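Local coordinates for macrolide 2'-phosphotransferase MphH (Brachybacterium faecium, PDB 5UXD), which probably transfers a phosphate from a guanine nucleotide such as GTP to the 2'-hydroxyl of macrolide antibiotics, and is here bound to azithromycin, at residues A[94-99]-A[213-218]; A[202-205]-A[210-213]. All coordinates share one frame; numbering follows the deposited sequence.

Both contacts use strand 210-214, share A213 and lie with their centres about 7 Å apart. Contact 2 joins this strand to its hairpin partner 204-207, whereas contact 1 packs the loop 94-99 against the far end of the same strand. L205 of contact 2 also touches L96, and a probable hydrogen bond between L215 N and H203 O (2.9 Å) continues the hairpin past A213. The four segments also carry L96 and A202 of the GDP site and H203 and D216 of the magnesium site, although neither GDP nor magnesium is bound here. The H203 side chain lies about 6 Å from bound azithromycin, and that of L215 about 14 Å.

Contact 1 of 2, residues A[94-99]-A[213-218]; sequences PLLPGS and AVLDWT
L96 meets both A213 and L215 through one methyl group, CD1, and the contact between the loop 94-99 and the segment 213-218 is wholly apolar. The methyl lies 3.8 Å from A213 CB and 3.7 Å from L215 CD2. It gets there because CD1 is the branch that extends the chain straight on from CA (chi2 -177°), which carries it across from a backbone that stays distant: the nearest CA atoms, those of L96 and A213, are 7.0 Å apart. Nearer the backbone, L96 CB is also close to A213 CB, at 4.2 Å. The two leucines run past one another in opposite directions. On L215, the touching branch is CD2, while CD1 takes the extended position. L205, from the adjoining strand 204-207, touches all three residues and completes the apolar group.

No hydrogen bond crosses between the segments, and the polar interactions hold the strand end itself. W217 NE1 donates to V214 O at 2.9 Å, with the donor well above the carbonyl plane. This bond spans the turn containing D216, and the indole packs on helix 59-72 and meets H196 edge-to-face. H196 NE2 is hydrogen-bonded to L215 O as well, while L215 pairs through its backbone with H203.

L96 belongs to the GDP site and D216 to the magnesium site, as seen in another structure of this protein. The loop corresponds to the linker between the two lobes of the kinase-like fold. With only methyl and methylene groups meeting, the contact sets position by shape and imposes no directional bond, so the linker meets the large lobe on a small apolar surface beside the nucleotide site, next to the metal-binding loop, which is tied by the W217-V214 bond and by H196 and H203.

Contact 2 of 2, residues A[202-205]-A[210-213]; sequences AHTL and RITA
I211 meets T204 through the end of its chain, CD1 lying 4.1 Å from T204 CG2 as the two side chains cross at about a right angle. Both also pack on Y121 of helix 119-133, while T204 OG1 bonds to P201 O. The I211 backbone contributes as well: its CA lies 3.4 Å from L205 O in a CA-H...O contact.

T212 uses that same carbonyl more firmly. T212 N donates to L205 O at 2.8 Å in a nearly straight bond (170°). Its hydroxyl sits between the backbone N and the carbonyl carbon (chi1 58°), which brings OG1 to 3.4 Å from L205 O, a weak interaction. P97 O is also within weak hydrogen-bonding range of OG1, as an alternative acceptor.

A213 completes the irregularity: its N makes only a weak second hydrogen bond to L205 O, at 3.5 Å, whereas A213 O receives L205 N at 2.8 Å (167°). T204 CA adds a CA-H...O contact to this oxygen. L205 O thus gathers one short N-H bond and several weaker donors, A213 O one short bond and a single CA-H. Beside the backbone, the methyl of A213 rests 3.7 Å from L205 CD1, with both side chains on the face that also receives L96.

T212 and A213 opposite the single residue L205 form a classic beta bulge in an antiparallel hairpin, with L205 and A213 as its hydrogen-bonded pair. One arm begins just after H203, which binds magnesium in another structure of this protein and is held through ND1 by E198 O; the other leads to D216, the second such ligand. A hairpin joining the catalytic loop to the metal-binding aspartate is characteristic of the kinase-like fold of antibiotic phosphotransferases.

Contact 1 of 2, residues A[94-99]-A[213-218]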
loop_
_atom_site.group_PDB
_atom_site.type_symbol
_atom_site.label_atom_id
_atom_site.label_comp_id
_atom_site.label_asym_id
_atom_site.label_seq_id
_atom_site.Cartn_x
_atom_site.Cartn_y
_atom_site.Cartn_z
ATOM N N PRO A 94 -11.660 -3.361 15.060
ATOM C CA PRO A 94 -12.649 -4.302 14.521
ATOM C C PRO A 94 -12.267 -4.792 13.132
ATOM O O PRO A 94 -11.760 -4.034 12.297
ATOM C CB PRO A 94 -13.943 -3.480 14.489
ATOM C CG PRO A 94 -13.750 -2.421 15.538
ATOM C CD PRO A 94 -12.274 -2.099 15.512
ATOM N N LEU A 95 -12.519 -6.082 12.892
ATOM C CA LEU A 95 -12.316 -6.662 11.575
ATOM C C LEU A 95 -13.197 -5.955 10.552
ATOM O O LEU A 95 -14.395 -5.740 10.777
ATOM C CB LEU A 95 -12.633 -8.161 11.606
ATOM C CG LEU A 95 -12.434 -8.927 10.294
ATOM C CD1 LEU A 95 -10.954 -9.109 10.001
ATOM C CD2 LEU A 95 -13.143 -10.283 10.328
ATOM N N LEU A 96 -12.604 -5.572 9.460
ATOM C CA LEU A 96 -13.370 -4.948 8.396
ATOM C C LEU A 96 -14.111 -5.996 7.568
ATOM O O LEU A 96 -13.609 -7.102 7.363
ATOM C CB LEU A 96 -12.441 -4.137 7.510
ATOM C CG LEU A 96 -11.896 -2.932 8.279
ATOM C CD1 LEU A 96 -11.036 -2.057 7.408
ATOM C CD2 LEU A 96 -13.068 -2.139 8.846
ATOM N N PRO A 97 -15.302 -5.668 7.075
ATOM C CA PRO A 97 -16.064 -6.633 6.278
ATOM C C PRO A 97 -15.525 -6.776 4.860
ATOM O O PRO A 97 -14.883 -5.880 4.309
ATOM C CB PRO A 97 -17.473 -6.029 6.268
ATOM C CG PRO A 97 -17.214 -4.554 6.280
ATOM C CD PRO A 97 -15.989 -4.365 7.163
ATOM N N GLY A 98 -15.800 -7.929 4.273
ATOM C CA GLY A 98 -15.440 -8.217 2.898
ATOM C C GLY A 98 -14.295 -9.211 2.816
ATOM O O GLY A 98 -13.752 -9.674 3.818
ATOM N N SER A 99 -13.923 -9.521 1.577
ATOM C CA SER A 99 -12.849 -10.458 1.320
ATOM C C SER A 99 -11.718 -9.784 0.551
ATOM O O SER A 99 -11.969 -8.928 -0.304
ATOM C CB SER A 99 -13.365 -11.670 0.529
ATOM O OG SER A 99 -14.332 -12.383 1.279
ATOM N N ALA A 213 -13.273 -1.732 1.585
ATOM C CA ALA A 213 -12.305 -1.272 2.571
ATOM C C ALA A 213 -10.933 -1.242 1.925
ATOM O O ALA A 213 -10.651 -2.021 1.010
ATOM C CB ALA A 213 -12.288 -2.174 3.812
ATOM N N VAL A 214 -10.078 -0.354 2.428
ATOM C CA VAL A 214 -8.696 -0.256 1.985
ATOM C C VAL A 214 -7.796 -0.343 3.210
ATOM O O VAL A 214 -8.042 0.325 4.226
ATOM C CB VAL A 214 -8.448 1.036 1.180
ATOM C CG1 VAL A 214 -6.983 1.152 0.775
ATOM C CG2 VAL A 214 -9.340 1.041 -0.066
ATOM N N LEU A 215 -6.775 -1.189 3.120
ATOM C CA LEU A 215 -5.924 -1.539 4.245
ATOM C C LEU A 215 -4.485 -1.115 3.987
ATOM O O LEU A 215 -4.122 -0.686 2.885
ATOM C CB LEU A 215 -5.964 -3.046 4.514
ATOM C CG LEU A 215 -7.291 -3.767 4.293
ATOM C CD1 LEU A 215 -7.053 -5.257 4.152
ATOM C CD2 LEU A 215 -8.241 -3.477 5.446
ATOM N N ASP A 216 -3.667 -1.262 5.036
ATOM C CA ASP A 216 -2.207 -1.113 5.018
ATOM C C ASP A 216 -1.791 0.239 4.437
ATOM O O ASP A 216 -1.279 0.343 3.331
ATOM C CB ASP A 216 -1.555 -2.280 4.254
ATOM C CG ASP A 216 -2.122 -3.635 4.692
ATOM O OD1 ASP A 216 -2.159 -3.949 5.895
ATOM O OD2 ASP A 216 -2.513 -4.404 3.798
ATOM N N TRP A 217 -1.934 1.235 5.311
ATOM C CA TRP A 217 -1.710 2.635 4.970
ATOM C C TRP A 217 -0.305 3.131 5.320
ATOM O O TRP A 217 -0.094 4.347 5.423
ATOM C CB TRP A 217 -2.767 3.499 5.670
ATOM C CG TRP A 217 -4.128 3.335 5.047
ATOM C CD1 TRP A 217 -5.091 2.433 5.400
ATOM C CD2 TRP A 217 -4.652 4.069 3.940
ATOM N NE1 TRP A 217 -6.188 2.569 4.580
ATOM C CE2 TRP A 217 -5.944 3.567 3.677
ATOM C CE3 TRP A 217 -4.166 5.112 3.157
ATOM C CZ2 TRP A 217 -6.752 4.073 2.665
ATOM C CZ3 TRP A 217 -4.960 5.605 2.138
ATOM C CH2 TRP A 217 -6.240 5.087 1.898
ATOM N N THR A 218 0.669 2.231 5.501
ATOM C CA THR A 218 2.007 2.705 5.872
ATOM C C THR A 218 2.751 3.383 4.720
ATOM O O THR A 218 3.705 4.119 4.977
ATOM C CB THR A 218 2.864 1.562 6.437
ATOM O OG1 THR A 218 2.891 0.454 5.526
ATOM C CG2 THR A 218 2.300 1.101 7.780
#

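Contact 2 of 2, residues A[202-205]-A[210-213]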
loop_
_atom_site.group_PDB
_atom_site.type_symbol
_atom_site.label_atom_id
_atom_site.label_comp_id
_atom_site.label_asym_id
_atom_site.label_seq_id
_atom_site.Cartn_x
_atom_site.Cartn_y
_atom_site.Cartn_z
ATOM N N ALA A 202 -4.451 -6.787 -3.220
ATOM C CA ALA A 202 -4.099 -7.341 -1.916
ATOM C C ALA A 202 -4.352 -6.360 -0.775
ATOM O O ALA A 202 -4.430 -6.785 0.381
ATOM C CB ALA A 202 -2.637 -7.775 -1.896
ATOM N N HIS A 203 -4.460 -5.060 -1.062
ATOM C CA HIS A 203 -4.713 -4.064 -0.029
ATOM C C HIS A 203 -6.142 -3.541 -0.061
ATOM O O HIS A 203 -6.427 -2.476 0.496
ATOM C CB HIS A 203 -3.714 -2.918 -0.149
ATOM C CG HIS A 203 -2.316 -3.334 0.160
ATOM N ND1 HIS A 203 -1.225 -2.871 -0.537
ATOM C CD2 HIS A 203 -1.835 -4.201 1.086
ATOM C CE1 HIS A 203 -0.126 -3.418 -0.042
ATOM N NE2 HIS A 203 -0.469 -4.231 0.943
ATOM N N THR A 204 -7.041 -4.249 -0.730
ATOM C CA THR A 204 -8.451 -3.914 -0.708
ATOM C C THR A 204 -9.245 -5.079 -0.126
ATOM O O THR A 204 -8.777 -6.222 -0.061
ATOM C CB THR A 204 -8.976 -3.565 -2.111
ATOM O OG1 THR A 204 -8.995 -4.747 -2.923
ATOM C CG2 THR A 204 -8.101 -2.508 -2.789
ATOM N N LEU A 205 -10.445 -4.769 0.342
ATOM C CA LEU A 205 -11.442 -5.803 0.539
ATOM C C LEU A 205 -12.588 -5.521 -0.410
ATOM O O LEU A 205 -12.936 -4.351 -0.647
ATOM C CB LEU A 205 -11.949 -5.869 1.983
ATOM C CG LEU A 205 -10.878 -5.885 3.078
ATOM C CD1 LEU A 205 -11.507 -5.780 4.455
ATOM C CD2 LEU A 205 -10.032 -7.135 2.966
ATOM N N ARG A 210 -16.815 -4.790 -5.758
ATOM C CA ARG A 210 -16.640 -3.402 -5.362
ATOM C C ARG A 210 -15.746 -3.336 -4.135
ATOM O O ARG A 210 -15.800 -4.216 -3.270
ATOM C CB ARG A 210 -17.985 -2.730 -5.059
ATOM C CG ARG A 210 -18.880 -2.607 -6.278
ATOM C CD ARG A 210 -20.132 -1.795 -6.016
ATOM N NE ARG A 210 -20.981 -1.787 -7.202
ATOM C CZ ARG A 210 -21.871 -2.734 -7.484
ATOM N NH1 ARG A 210 -22.038 -3.760 -6.656
ATOM N NH2 ARG A 210 -22.596 -2.657 -8.592
ATOM N N ILE A 211 -14.928 -2.292 -4.070
ATOM C CA ILE A 211 -14.077 -2.074 -2.908
ATOM C C ILE A 211 -14.940 -1.617 -1.745
ATOM O O ILE A 211 -15.724 -0.665 -1.868
ATOM C CB ILE A 211 -12.989 -1.039 -3.222
ATOM C CG1 ILE A 211 -12.062 -1.545 -4.325
ATOM C CG2 ILE A 211 -12.192 -0.689 -1.967
ATOM C CD1 ILE A 211 -11.086 -0.473 -4.813
ATOM N N THR A 212 -14.812 -2.302 -0.615
ATOM C CA THR A 212 -15.511 -1.909 0.595
ATOM C C THR A 212 -14.576 -1.502 1.722
ATOM O O THR A 212 -15.052 -0.967 2.730
ATOM C CB THR A 212 -16.418 -3.040 1.092
ATOM O OG1 THR A 212 -15.633 -4.216 1.339
ATOM C CG2 THR A 212 -17.490 -3.357 0.050
ATOM N N ALA A 213 -13.273 -1.732 1.585
ATOM C CA ALA A 213 -12.305 -1.272 2.571
ATOM C C ALA A 213 -10.933 -1.242 1.925
ATOM O O ALA A 213 -10.651 -2.021 1.010
ATOM C CB ALA A 213 -12.288 -2.174 3.812
#